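Local coordinates for protein titin (Homo sapiens, PDB 2A38) that forms a giant elastic filament of the muscle sarcomere, probably also carries a protein kinase activity, and lies with its N-terminal immunoglobulin-domain pair in the Z-disc, at residues A[35-41]-A[77-83]; A[107-111]-A[186-190]; A[134-140]-A[173-179]; A[115-121]-A[164-168]; A[99-103]-A[128-132]. One frame throughout, in Å; residues are numbered along the deposited sequence.

Interaction 1: residues A[35-41]-A[77-83]; sequences PEVSWFR and RYSLKAT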
# COMPACT_ATOMS: atom_id res chain seq x y z
N PRO A 35 12.74 33.69 -9.96
CA PRO A 35 12.82 33.53 -8.51
C PRO A 35 13.42 32.24 -7.99
O PRO A 35 13.47 31.23 -8.69
CB PRO A 35 11.37 33.71 -8.08
CG PRO A 35 10.61 33.11 -9.22
CD PRO A 35 11.34 33.67 -10.42
N GLU A 36 13.90 32.29 -6.75
CA GLU A 36 14.43 31.12 -6.07
C GLU A 36 13.19 30.48 -5.45
O GLU A 36 12.38 31.17 -4.81
CB GLU A 36 15.39 31.52 -4.95
CG GLU A 36 16.69 32.11 -5.43
CD GLU A 36 17.72 32.17 -4.31
OE1 GLU A 36 18.17 31.09 -3.86
OE2 GLU A 36 18.06 33.29 -3.87
N VAL A 37 13.06 29.17 -5.62
CA VAL A 37 11.90 28.45 -5.11
C VAL A 37 12.22 27.49 -3.97
O VAL A 37 13.27 26.85 -3.94
CB VAL A 37 11.23 27.69 -6.27
CG1 VAL A 37 10.22 26.70 -5.74
CG2 VAL A 37 10.54 28.68 -7.19
N SER A 38 11.29 27.38 -3.03
CA SER A 38 11.47 26.53 -1.88
C SER A 38 10.14 25.98 -1.38
O SER A 38 9.15 26.71 -1.33
CB SER A 38 12.16 27.34 -0.79
OG SER A 38 12.03 26.72 0.48
N TRP A 39 10.10 24.70 -1.01
CA TRP A 39 8.88 24.08 -0.52
C TRP A 39 8.89 23.95 1.00
O TRP A 39 9.95 23.87 1.61
CB TRP A 39 8.71 22.69 -1.13
CG TRP A 39 8.46 22.68 -2.61
CD1 TRP A 39 9.40 22.75 -3.61
CD2 TRP A 39 7.19 22.59 -3.26
NE1 TRP A 39 8.78 22.69 -4.84
CE2 TRP A 39 7.43 22.60 -4.65
CE3 TRP A 39 5.87 22.49 -2.80
CZ2 TRP A 39 6.39 22.51 -5.59
CZ3 TRP A 39 4.84 22.41 -3.73
CH2 TRP A 39 5.11 22.42 -5.11
N PHE A 40 7.72 23.95 1.62
CA PHE A 40 7.62 23.82 3.08
C PHE A 40 6.44 22.96 3.47
O PHE A 40 5.49 22.79 2.70
CB PHE A 40 7.42 25.17 3.77
CG PHE A 40 8.55 26.14 3.57
CD1 PHE A 40 8.80 26.69 2.32
CD2 PHE A 40 9.36 26.50 4.64
CE1 PHE A 40 9.84 27.60 2.14
CE2 PHE A 40 10.40 27.40 4.48
CZ PHE A 40 10.65 27.96 3.22
N ARG A 41 6.49 22.42 4.68
CA ARG A 41 5.38 21.64 5.19
C ARG A 41 5.17 22.00 6.64
O ARG A 41 6.03 21.73 7.48
CB ARG A 41 5.63 20.14 5.08
CG ARG A 41 4.43 19.40 5.59
CD ARG A 41 4.60 17.92 5.59
NE ARG A 41 3.50 17.31 6.33
CZ ARG A 41 3.33 16.01 6.48
NH1 ARG A 41 4.19 15.16 5.92
NH2 ARG A 41 2.31 15.55 7.19
N ARG A 77 -0.53 20.68 5.30
CA ARG A 77 -0.35 21.84 4.45
C ARG A 77 1.02 21.91 3.81
O ARG A 77 2.04 21.82 4.49
CB ARG A 77 -0.56 23.13 5.23
CG ARG A 77 -1.98 23.42 5.58
CD ARG A 77 -2.12 24.86 6.02
NE ARG A 77 -3.49 25.19 6.36
CZ ARG A 77 -3.92 26.43 6.58
NH1 ARG A 77 -3.08 27.45 6.49
NH2 ARG A 77 -5.20 26.64 6.89
N TYR A 78 1.03 22.07 2.50
CA TYR A 78 2.27 22.20 1.75
C TYR A 78 2.23 23.57 1.10
O TYR A 78 1.19 23.98 0.57
CB TYR A 78 2.36 21.14 0.66
CG TYR A 78 2.66 19.76 1.18
CD1 TYR A 78 1.72 19.04 1.92
CD2 TYR A 78 3.91 19.17 0.93
CE1 TYR A 78 2.01 17.77 2.42
CE2 TYR A 78 4.21 17.91 1.41
CZ TYR A 78 3.27 17.22 2.15
OH TYR A 78 3.59 15.98 2.62
N SER A 79 3.34 24.29 1.16
CA SER A 79 3.38 25.60 0.55
C SER A 79 4.64 25.78 -0.26
O SER A 79 5.65 25.12 -0.03
CB SER A 79 3.29 26.69 1.62
OG SER A 79 4.39 26.63 2.49
N LEU A 80 4.57 26.68 -1.22
CA LEU A 80 5.67 26.98 -2.11
C LEU A 80 5.99 28.47 -2.02
O LEU A 80 5.10 29.30 -2.19
CB LEU A 80 5.24 26.62 -3.53
CG LEU A 80 6.16 26.88 -4.72
CD1 LEU A 80 7.44 26.10 -4.55
CD2 LEU A 80 5.45 26.45 -6.00
N LYS A 81 7.23 28.81 -1.70
CA LYS A 81 7.66 30.21 -1.62
C LYS A 81 8.56 30.54 -2.81
O LYS A 81 9.45 29.77 -3.14
CB LYS A 81 8.48 30.50 -0.37
CG LYS A 81 7.69 30.59 0.92
CD LYS A 81 8.58 31.16 2.04
CE LYS A 81 7.86 31.10 3.39
NZ LYS A 81 8.65 31.72 4.50
N ALA A 82 8.32 31.69 -3.43
CA ALA A 82 9.12 32.15 -4.57
C ALA A 82 9.71 33.51 -4.21
O ALA A 82 9.00 34.38 -3.71
CB ALA A 82 8.24 32.26 -5.82
N THR A 83 11.00 33.71 -4.48
CA THR A 83 11.63 34.97 -4.12
C THR A 83 12.65 35.53 -5.10
O THR A 83 13.42 34.79 -5.69
CB THR A 83 12.36 34.85 -2.77
OG1 THR A 83 11.48 34.28 -1.80
CG2 THR A 83 12.82 36.21 -2.28
O HOH W 1 12.13 30.98 -2.00
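Strands 36-41 and 77-83 run antiparallel, their axes 4.7 Å apart at closest approach and their directions 159° apart. Three two-way pairs of main-chain hydrogen bonds fix the register: Glu36 with Thr83 (Glu36 N to Thr83 O 2.8 Å), Ser38 with Lys81 (Lys81 N to Ser38 O 2.9 Å) and Phe40 with Ser79 (Phe40 N to Ser79 O 2.9 Å). On the face holding Val37, Trp39 and Arg41, the relief is complementary. Leu80 is the main bump: its CD1 lies 3.6 Å from the centroid of the five-membered ring of Trp39, 15° off the ring normal, so the methyl sits over that ring's face in a CH-pi contact. Over the small Ala82 lean both Pro35 (CB to Ala82 CB 4.1 Å) and Val37 (CG2 to Ala82 CB 4.5 Å). Farther along, the extended Arg41 drapes its aliphatic stem across the Tyr78 ring, with CG 4.3 Å from the centroid in a CH-pi contact, while its NH2 bonds Ala73 O. On the other face, Lys81 arches over Phe40, NZ standing 4.9 Å from the ring centroid in an off-centre cation-pi contact. Leu80 also meets Ala27 and Ile29 of strand 23-32, and Trp39 meets Leu65 of strand 62-67, so the Trp39 face looks into the core. Tyr78 OH bonds Asn74 O, four residues earlier: this is the tyrosine corner, here joined to the core tryptophan of strand C in the C-F pairing of an immunoglobulin I-set sandwich.

Interaction 2: residues A[107-111]-A[186-190]; sequences VQRLQ and TSTAE
The kink between strands A and A' of the second immunoglobulin domain meets strand G here. Strand 186-190 has ordinary beta conformation (phi/psi -131/133 at Ser187). Segment 107-111 turns a corner at Val107, in a classic beta bulge where Val107 (-70/-42) and Gln108 (-122/120) both face Arg126; from Arg109 to Gln111 it runs extended, without bridges to the strand. Place the CA atoms of Gln111 and Ala189 5.4 Å apart. Set Ser187 chi1 to t, so that its OG accepts a hydrogen bond from Leu110 N at 3.0 Å (N-H...O angle 170°). The bulge and kink let this chain leave one sheet of the I-set sandwich and reach the other, and Leu110 marks the passage: pointing toward the strand in rotamer mt, it contacts Leu123 and Val125 of the opposite sheet, while its CB packs 3.6 Å from Ala189 CB. Gln111 C also lies 3.6 Å from Ala189 CB. A water completes the joint, donating to Leu110 O (2.7 Å) and Thr188 O (2.5 Å) and accepting from Ser187 OG (3.1 Å).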
# COMPACT_ATOMS: atom_id res chain seq x y z
N VAL A 107 -3.91 -15.17 -3.87
CA VAL A 107 -2.96 -15.12 -4.98
C VAL A 107 -2.69 -16.58 -5.31
O VAL A 107 -2.62 -16.96 -6.48
CB VAL A 107 -1.65 -14.43 -4.55
CG1 VAL A 107 -0.62 -14.52 -5.67
CG2 VAL A 107 -1.93 -12.98 -4.20
N GLN A 108 -2.53 -17.38 -4.26
CA GLN A 108 -2.32 -18.82 -4.39
C GLN A 108 -3.44 -19.51 -3.62
O GLN A 108 -3.59 -19.31 -2.41
CB GLN A 108 -0.97 -19.24 -3.81
CG GLN A 108 -0.69 -20.72 -4.01
CD GLN A 108 0.52 -21.18 -3.24
OE1 GLN A 108 1.40 -20.39 -2.91
NE2 GLN A 108 0.58 -22.48 -2.95
N ARG A 109 -4.23 -20.30 -4.33
CA ARG A 109 -5.35 -21.02 -3.75
C ARG A 109 -5.01 -22.46 -3.39
O ARG A 109 -3.98 -22.98 -3.81
CB ARG A 109 -6.51 -21.05 -4.74
CG ARG A 109 -7.14 -19.71 -4.99
CD ARG A 109 -8.22 -19.79 -6.07
NE ARG A 109 -9.06 -18.60 -6.05
CZ ARG A 109 -9.78 -18.17 -7.09
NH1 ARG A 109 -9.76 -18.84 -8.24
NH2 ARG A 109 -10.52 -17.08 -6.97
N LEU A 110 -5.89 -23.09 -2.61
CA LEU A 110 -5.71 -24.49 -2.23
C LEU A 110 -5.93 -25.32 -3.49
O LEU A 110 -6.72 -24.94 -4.35
CB LEU A 110 -6.76 -24.91 -1.21
CG LEU A 110 -6.74 -24.43 0.24
CD1 LEU A 110 -7.91 -25.07 0.99
CD2 LEU A 110 -5.42 -24.82 0.88
N GLN A 111 -5.24 -26.45 -3.60
CA GLN A 111 -5.43 -27.32 -4.75
C GLN A 111 -5.75 -28.72 -4.26
O GLN A 111 -5.15 -29.20 -3.31
CB GLN A 111 -4.16 -27.37 -5.62
CG GLN A 111 -3.85 -26.07 -6.34
CD GLN A 111 -2.63 -26.20 -7.24
OE1 GLN A 111 -2.63 -26.99 -8.20
NE2 GLN A 111 -1.58 -25.43 -6.95
N THR A 186 -12.95 -17.22 0.35
CA THR A 186 -12.75 -18.59 0.80
C THR A 186 -12.16 -19.43 -0.32
O THR A 186 -12.40 -19.17 -1.49
CB THR A 186 -14.07 -19.24 1.28
OG1 THR A 186 -14.94 -19.47 0.16
CG2 THR A 186 -14.78 -18.34 2.28
N SER A 187 -11.36 -20.42 0.07
CA SER A 187 -10.70 -21.31 -0.86
C SER A 187 -10.97 -22.73 -0.37
O SER A 187 -10.84 -23.02 0.82
CB SER A 187 -9.19 -21.03 -0.87
OG SER A 187 -8.50 -21.80 -1.82
N THR A 188 -11.36 -23.62 -1.28
CA THR A 188 -11.66 -24.99 -0.90
C THR A 188 -10.95 -25.97 -1.80
O THR A 188 -10.72 -25.70 -2.98
CB THR A 188 -13.17 -25.30 -0.99
OG1 THR A 188 -13.92 -24.22 -0.42
CG2 THR A 188 -13.49 -26.58 -0.21
N ALA A 189 -10.63 -27.13 -1.24
CA ALA A 189 -9.96 -28.20 -1.97
C ALA A 189 -10.33 -29.54 -1.34
O ALA A 189 -10.69 -29.63 -0.17
CB ALA A 189 -8.46 -28.01 -1.93
N GLU A 190 -10.19 -30.59 -2.14
CA GLU A 190 -10.50 -31.94 -1.71
C GLU A 190 -9.23 -32.75 -1.51
O GLU A 190 -8.40 -32.84 -2.41
CB GLU A 190 -11.36 -32.62 -2.78
CG GLU A 190 -12.21 -33.74 -2.26
CD GLU A 190 -13.21 -33.27 -1.23
OE1 GLU A 190 -13.81 -32.18 -1.44
OE2 GLU A 190 -13.40 -33.98 -0.21
O HOH W 2 -9.19 -23.96 -3.92

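Interaction 3: residues A[134-140]-A[173-179]; sequences VVKFYRD and TYSVNAT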
# COMPACT_ATOMS: atom_id res chain seq x y z
N VAL A 134 -7.48 -12.01 8.36
CA VAL A 134 -7.36 -13.00 9.42
C VAL A 134 -7.65 -14.28 8.65
O VAL A 134 -8.68 -14.39 7.99
CB VAL A 134 -8.44 -12.82 10.51
CG1 VAL A 134 -8.39 -14.00 11.47
CG2 VAL A 134 -8.21 -11.51 11.25
N VAL A 135 -6.74 -15.25 8.73
CA VAL A 135 -6.90 -16.49 7.99
C VAL A 135 -7.08 -17.70 8.89
O VAL A 135 -6.32 -17.89 9.84
CB VAL A 135 -5.67 -16.72 7.08
CG1 VAL A 135 -5.90 -17.89 6.15
CG2 VAL A 135 -5.39 -15.47 6.27
N LYS A 136 -8.08 -18.52 8.60
CA LYS A 136 -8.32 -19.73 9.38
C LYS A 136 -8.56 -20.91 8.46
O LYS A 136 -9.13 -20.76 7.39
CB LYS A 136 -9.51 -19.53 10.32
CG LYS A 136 -9.22 -18.51 11.41
CD LYS A 136 -10.39 -18.34 12.36
CE LYS A 136 -10.00 -17.40 13.51
NZ LYS A 136 -11.15 -17.10 14.42
N PHE A 137 -8.10 -22.08 8.88
CA PHE A 137 -8.24 -23.30 8.08
C PHE A 137 -9.31 -24.21 8.64
O PHE A 137 -9.44 -24.34 9.86
CB PHE A 137 -6.91 -24.05 8.04
CG PHE A 137 -5.79 -23.29 7.40
CD1 PHE A 137 -5.25 -22.16 8.02
CD2 PHE A 137 -5.28 -23.68 6.16
CE1 PHE A 137 -4.21 -21.44 7.42
CE2 PHE A 137 -4.25 -22.97 5.55
CZ PHE A 137 -3.71 -21.85 6.18
N TYR A 138 -10.05 -24.85 7.75
CA TYR A 138 -11.12 -25.74 8.16
C TYR A 138 -11.08 -27.08 7.44
O TYR A 138 -10.63 -27.17 6.30
CB TYR A 138 -12.47 -25.09 7.88
CG TYR A 138 -12.65 -23.77 8.57
CD1 TYR A 138 -13.27 -23.70 9.82
CD2 TYR A 138 -12.19 -22.59 7.99
CE1 TYR A 138 -13.42 -22.48 10.47
CE2 TYR A 138 -12.34 -21.37 8.63
CZ TYR A 138 -12.95 -21.32 9.87
OH TYR A 138 -13.11 -20.11 10.51
N ARG A 139 -11.56 -28.11 8.12
CA ARG A 139 -11.65 -29.43 7.53
C ARG A 139 -13.12 -29.78 7.71
O ARG A 139 -13.60 -29.90 8.83
CB ARG A 139 -10.81 -30.46 8.28
CG ARG A 139 -10.86 -31.82 7.59
CD ARG A 139 -10.59 -32.96 8.54
NE ARG A 139 -10.91 -34.24 7.92
CZ ARG A 139 -11.03 -35.39 8.58
NH1 ARG A 139 -10.85 -35.42 9.89
NH2 ARG A 139 -11.32 -36.50 7.92
N ASP A 140 -13.84 -29.91 6.60
CA ASP A 140 -15.26 -30.22 6.64
C ASP A 140 -15.99 -29.25 7.59
O ASP A 140 -16.86 -29.66 8.36
CB ASP A 140 -15.51 -31.67 7.09
CG ASP A 140 -15.04 -32.71 6.06
OD1 ASP A 140 -15.29 -32.53 4.84
OD2 ASP A 140 -14.43 -33.72 6.49
N THR A 173 -12.89 -32.39 2.92
CA THR A 173 -12.90 -31.09 2.28
C THR A 173 -12.13 -30.10 3.12
O THR A 173 -12.48 -29.84 4.27
CB THR A 173 -14.33 -30.58 2.09
OG1 THR A 173 -15.01 -31.44 1.16
CG2 THR A 173 -14.32 -29.17 1.54
N TYR A 174 -11.05 -29.56 2.56
CA TYR A 174 -10.24 -28.59 3.27
C TYR A 174 -10.50 -27.22 2.71
O TYR A 174 -10.58 -27.04 1.50
CB TYR A 174 -8.76 -28.93 3.16
CG TYR A 174 -8.37 -30.11 4.03
CD1 TYR A 174 -8.70 -31.41 3.66
CD2 TYR A 174 -7.72 -29.91 5.24
CE1 TYR A 174 -8.40 -32.49 4.49
CE2 TYR A 174 -7.42 -30.97 6.08
CZ TYR A 174 -7.77 -32.26 5.69
OH TYR A 174 -7.48 -33.32 6.52
N SER A 175 -10.64 -26.24 3.60
CA SER A 175 -10.89 -24.88 3.16
C SER A 175 -10.17 -23.85 4.03
O SER A 175 -9.76 -24.13 5.16
CB SER A 175 -12.38 -24.59 3.19
OG SER A 175 -12.90 -24.85 4.48
N VAL A 176 -10.01 -22.66 3.48
CA VAL A 176 -9.39 -21.58 4.22
C VAL A 176 -10.29 -20.39 4.02
O VAL A 176 -10.78 -20.13 2.92
CB VAL A 176 -7.97 -21.27 3.71
CG1 VAL A 176 -7.97 -21.19 2.22
CG2 VAL A 176 -7.48 -19.97 4.31
N ASN A 177 -10.53 -19.68 5.12
CA ASN A 177 -11.37 -18.51 5.12
C ASN A 177 -10.52 -17.30 5.49
O ASN A 177 -9.81 -17.33 6.50
CB ASN A 177 -12.47 -18.70 6.16
CG ASN A 177 -13.76 -18.13 5.71
OD1 ASN A 177 -14.00 -16.93 5.82
ND2 ASN A 177 -14.62 -18.99 5.18
N ALA A 178 -10.59 -16.25 4.68
CA ALA A 178 -9.82 -15.03 4.95
C ALA A 178 -10.76 -13.84 5.03
O ALA A 178 -11.56 -13.63 4.13
CB ALA A 178 -8.77 -14.82 3.86
N THR A 179 -10.67 -13.06 6.09
CA THR A 179 -11.55 -11.91 6.24
C THR A 179 -10.84 -10.63 6.68
O THR A 179 -9.80 -10.67 7.33
CB THR A 179 -12.64 -12.15 7.33
OG1 THR A 179 -12.01 -12.21 8.62
CG2 THR A 179 -13.40 -13.45 7.10
O HOH W 3 -15.55 -34.32 2.23
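Here strands C and F of the second I-set immunoglobulin domain pair antiparallel, with their axes 4.6 Å apart and 161° between directions. Main-chain hydrogen bonds carry the register: Val134 with Thr179, Lys136 with Asn177 and Tyr138 with Ser175 each bond both ways, the shortest being Tyr138 N to Ser175 O at 2.7 Å. Between these pairs, CA-H...O contacts close the ladder, as in Ala178 CA to Val134 O at 3.3 Å. Apolar contacts gather on the face of Val135, Phe137 and Arg139: Val135 CG2 lies 4.2 Å from Ala178 CB, and Phe137 CD2 4.4 Å from Val176 CB. In a CH-pi contact, Arg139 CG sits 4.0 Å from the Tyr174 ring centroid; Tyr174 OH reaches Asp170 O, forming the tyrosine corner, and Arg139 NH2 bonds Ser171 O. On the other face, Tyr138 CE2 meets Asn177 CB at 3.6 Å. Just past the strand, Asp140, in a left-handed conformation (50/41), gives its N to Thr173 O at 2.7 Å and receives Thr173 N on OD1 at 3.1 Å.

Interaction 4: residues A[115-121]-A[164-168]; sequences VRQGSQV and AEAYP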
# COMPACT_ATOMS: atom_id res chain seq x y z
N VAL A 115 -3.37 -38.66 -2.62
CA VAL A 115 -2.10 -39.28 -2.27
C VAL A 115 -2.32 -40.62 -1.59
O VAL A 115 -3.42 -40.93 -1.13
CB VAL A 115 -1.30 -38.37 -1.31
CG1 VAL A 115 -1.09 -37.00 -1.96
CG2 VAL A 115 -2.03 -38.24 0.02
N ARG A 116 -1.27 -41.43 -1.54
CA ARG A 116 -1.37 -42.72 -0.89
C ARG A 116 -1.09 -42.60 0.60
O ARG A 116 -0.42 -41.67 1.06
CB ARG A 116 -0.41 -43.73 -1.53
CG ARG A 116 -1.07 -44.58 -2.60
CD ARG A 116 -0.13 -45.69 -3.07
NE ARG A 116 0.78 -45.21 -4.09
CZ ARG A 116 0.46 -45.08 -5.37
NH1 ARG A 116 -0.77 -45.41 -5.79
NH2 ARG A 116 1.35 -44.61 -6.23
N GLN A 117 -1.63 -43.55 1.35
CA GLN A 117 -1.49 -43.60 2.79
C GLN A 117 -0.05 -43.38 3.24
O GLN A 117 0.87 -43.97 2.67
CB GLN A 117 -2.00 -44.94 3.28
CG GLN A 117 -2.15 -45.04 4.77
CD GLN A 117 -2.71 -46.39 5.18
OE1 GLN A 117 -3.78 -46.80 4.72
NE2 GLN A 117 -1.98 -47.08 6.06
N GLY A 118 0.15 -42.54 4.25
CA GLY A 118 1.48 -42.30 4.77
C GLY A 118 2.28 -41.18 4.12
O GLY A 118 3.40 -40.88 4.56
N SER A 119 1.73 -40.56 3.08
CA SER A 119 2.40 -39.48 2.37
C SER A 119 2.44 -38.17 3.16
O SER A 119 1.52 -37.88 3.92
CB SER A 119 1.69 -39.20 1.04
OG SER A 119 1.53 -40.37 0.28
N GLN A 120 3.50 -37.40 2.98
CA GLN A 120 3.63 -36.09 3.62
C GLN A 120 2.88 -35.16 2.67
O GLN A 120 3.16 -35.15 1.46
CB GLN A 120 5.09 -35.66 3.71
CG GLN A 120 5.27 -34.22 4.15
CD GLN A 120 6.68 -33.68 3.88
OE1 GLN A 120 7.62 -33.95 4.63
NE2 GLN A 120 6.82 -32.94 2.78
N VAL A 121 1.94 -34.38 3.20
CA VAL A 121 1.14 -33.47 2.38
C VAL A 121 1.20 -32.03 2.88
O VAL A 121 1.19 -31.78 4.09
CB VAL A 121 -0.34 -33.90 2.37
CG1 VAL A 121 -1.21 -32.83 1.76
CG2 VAL A 121 -0.49 -35.19 1.60
N ALA A 164 2.06 -34.26 8.10
CA ALA A 164 3.29 -35.04 8.06
C ALA A 164 3.12 -36.47 7.56
O ALA A 164 3.95 -36.98 6.80
CB ALA A 164 3.93 -35.04 9.44
N GLU A 165 2.05 -37.12 8.00
CA GLU A 165 1.74 -38.49 7.61
C GLU A 165 0.24 -38.56 7.37
O GLU A 165 -0.54 -38.62 8.33
CB GLU A 165 2.09 -39.47 8.71
CG GLU A 165 3.54 -39.82 8.81
CD GLU A 165 3.79 -40.78 9.96
OE1 GLU A 165 3.27 -41.92 9.92
OE2 GLU A 165 4.51 -40.38 10.90
N ALA A 166 -0.16 -38.54 6.11
CA ALA A 166 -1.57 -38.57 5.77
C ALA A 166 -2.13 -39.99 5.74
O ALA A 166 -1.57 -40.87 5.09
CB ALA A 166 -1.77 -37.92 4.42
N TYR A 167 -3.23 -40.20 6.47
CA TYR A 167 -3.92 -41.49 6.52
C TYR A 167 -5.37 -41.28 6.09
O TYR A 167 -5.86 -40.15 6.11
CB TYR A 167 -3.86 -42.08 7.94
CG TYR A 167 -2.47 -42.56 8.30
CD1 TYR A 167 -1.62 -41.77 9.08
CD2 TYR A 167 -1.97 -43.75 7.76
CE1 TYR A 167 -0.30 -42.15 9.31
CE2 TYR A 167 -0.64 -44.13 7.98
CZ TYR A 167 0.19 -43.33 8.75
OH TYR A 167 1.51 -43.68 8.91
N PRO A 168 -6.07 -42.35 5.67
CA PRO A 168 -7.46 -42.28 5.22
C PRO A 168 -8.41 -41.42 6.08
O PRO A 168 -9.30 -40.76 5.55
CB PRO A 168 -7.88 -43.75 5.18
CG PRO A 168 -6.62 -44.42 4.76
CD PRO A 168 -5.60 -43.75 5.66
O HOH W 4 5.26 -39.05 5.72
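Two main-chain hydrogen bonds tie the segments together: Gly118 N to Ala166 O, very short at 2.5 Å, and Ala166 N to Ser119 O at 2.8 Å, with N-H...O angles of 158° and 161°. Within 115-121, a type II beta turn from Arg116 to Ser119 is closed by Ser119 N to Arg116 O (3.2 Å) and reinforced by Ser119 OG, which donates to the same Arg116 O at 2.5 Å. Gly118 holds the third position of the turn at phi/psi 89/-4, where a CB would be pressed against the carbonyl oxygen of Gln117. This is the turn from strand A' into strand B of the I-set domain, set against segment 164-168, which leads from strand E toward strand F. Tyr167 N bonds Asp170 OD2 farther along that connection, and Tyr167 OH donates to Glu165 OE1 at 2.7 Å. A water donates to both Gly118 O (2.9 Å) and Ala164 O (2.7 Å). Packing surrounds these bonds: the Tyr167 ring lies with one face over Gly118 N, and Gln117 CG comes to 3.3 Å from Tyr167 CD2. On the inner side, Ala166 CB lies 4.1 Å from Val121 CG2 and 4.4 Å from Val115 CG2, while Ala166 and Val115 both also touch Val193 of strand 183-193.

Interaction 5: residues A[99-103]-A[128-132]; sequences AETAP and TGIPT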
# COMPACT_ATOMS: atom_id res chain seq x y z
N ALA A 99 -7.42 6.62 3.17
CA ALA A 99 -7.02 5.26 3.57
C ALA A 99 -7.33 4.25 2.46
O ALA A 99 -8.40 4.27 1.86
CB ALA A 99 -7.74 4.87 4.85
N GLU A 100 -6.37 3.38 2.21
CA GLU A 100 -6.50 2.36 1.18
C GLU A 100 -7.00 1.04 1.76
O GLU A 100 -6.63 0.66 2.87
CB GLU A 100 -5.15 2.15 0.49
CG GLU A 100 -5.09 0.97 -0.46
CD GLU A 100 -3.66 0.66 -0.91
OE1 GLU A 100 -2.76 0.62 -0.04
OE2 GLU A 100 -3.45 0.45 -2.13
N THR A 101 -7.85 0.35 1.00
CA THR A 101 -8.37 -0.94 1.43
C THR A 101 -8.52 -1.88 0.23
O THR A 101 -8.65 -1.44 -0.91
CB THR A 101 -9.75 -0.81 2.12
OG1 THR A 101 -10.66 -0.09 1.27
CG2 THR A 101 -9.61 -0.09 3.46
N ALA A 102 -8.48 -3.17 0.51
CA ALA A 102 -8.60 -4.20 -0.51
C ALA A 102 -9.15 -5.45 0.18
O ALA A 102 -8.68 -5.82 1.24
CB ALA A 102 -7.24 -4.50 -1.12
N PRO A 103 -10.16 -6.10 -0.42
CA PRO A 103 -10.70 -7.30 0.22
C PRO A 103 -9.67 -8.43 0.15
O PRO A 103 -8.71 -8.35 -0.63
CB PRO A 103 -11.94 -7.60 -0.62
CG PRO A 103 -11.50 -7.17 -1.99
CD PRO A 103 -10.79 -5.86 -1.73
N THR A 128 -3.64 -11.82 0.34
CA THR A 128 -3.34 -10.39 0.45
C THR A 128 -4.62 -9.65 0.81
O THR A 128 -5.72 -10.19 0.70
CB THR A 128 -2.80 -9.82 -0.87
OG1 THR A 128 -3.74 -10.07 -1.92
CG2 THR A 128 -1.44 -10.44 -1.21
N GLY A 129 -4.47 -8.40 1.24
CA GLY A 129 -5.61 -7.59 1.61
C GLY A 129 -5.22 -6.50 2.59
O GLY A 129 -4.22 -6.62 3.31
N ILE A 130 -6.02 -5.44 2.61
CA ILE A 130 -5.79 -4.29 3.49
C ILE A 130 -7.14 -3.89 4.07
O ILE A 130 -8.04 -3.52 3.34
CB ILE A 130 -5.23 -3.09 2.69
CG1 ILE A 130 -3.99 -3.54 1.90
CG2 ILE A 130 -4.88 -1.95 3.63
CD1 ILE A 130 -3.57 -2.56 0.81
N PRO A 131 -7.30 -3.98 5.40
CA PRO A 131 -6.33 -4.42 6.41
C PRO A 131 -5.88 -5.86 6.18
O PRO A 131 -6.51 -6.60 5.42
CB PRO A 131 -7.11 -4.30 7.72
CG PRO A 131 -8.14 -3.26 7.43
CD PRO A 131 -8.57 -3.61 6.03
N THR A 132 -4.81 -6.25 6.85
CA THR A 132 -4.30 -7.61 6.73
C THR A 132 -5.43 -8.59 7.10
O THR A 132 -6.08 -8.42 8.14
CB THR A 132 -3.13 -7.84 7.66
OG1 THR A 132 -2.14 -6.83 7.41
CG2 THR A 132 -2.53 -9.22 7.45
O HOH W 5 -6.01 -8.09 -1.79
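Thr128 opens the segment with a water-mediated link: the water lies 3.0 Å from Thr128 OG1 and donates to Pro103 O, also at 3.0 Å. Next comes Gly129 at phi/psi 156/156, its CA 3.6 Å from Ala102 O; a CB here would be jammed against the carbonyl oxygen of Thr128, which alone explains the glycine, and would stand 3.4 Å from Ala102 O. Ile130 carries the pairing. Its N donates to Ala102 O at 3.0 Å and its O accepts from Ala102 N at 2.9 Å, making one antiparallel hydrogen-bonded pair with CA atoms 4.9 Å apart. The side chain of Ile130 spreads over the incoming chain, with CG2 3.2 Å from Glu100 O and CD1 3.4 Å from Glu100 OE1. Pro131 follows a cis peptide bond; its CD is 4.5 Å from Thr101 CG2. Asn180 ND2 bonds both Ala102 O and Pro131 O, tying in the end of strand 172-180. The contact therefore lies where the interdomain linker becomes strand 102-106, an edge strand of its sheet, beside strand 119-130, while Glu100 touches Glu19 of the first domain.

Overall arrangement
Interaction 1 belongs to the first immunoglobulin domain, interactions 2 to 4 to the second, and interaction 5 to the junction between them. Interactions 1 and 3 are equivalent C-F pairings, with centres about 53 Å apart, so the sandwich design recurs along an elongated chain. In the second domain, interactions 2 and 3 share a sheet and touch directly: Ala189 N lies 2.7 Å from Tyr174 O. Interactions 4 and 5 use strand 119-130 at centres about 36 Å apart, and interaction 5 meets interaction 2 at Val107 CG2 to Thr128 CG2, 4.0 Å. A cadmium ion bound by Glu26 and His28 lies about 11 Å from the Leu80 side chain of interaction 1.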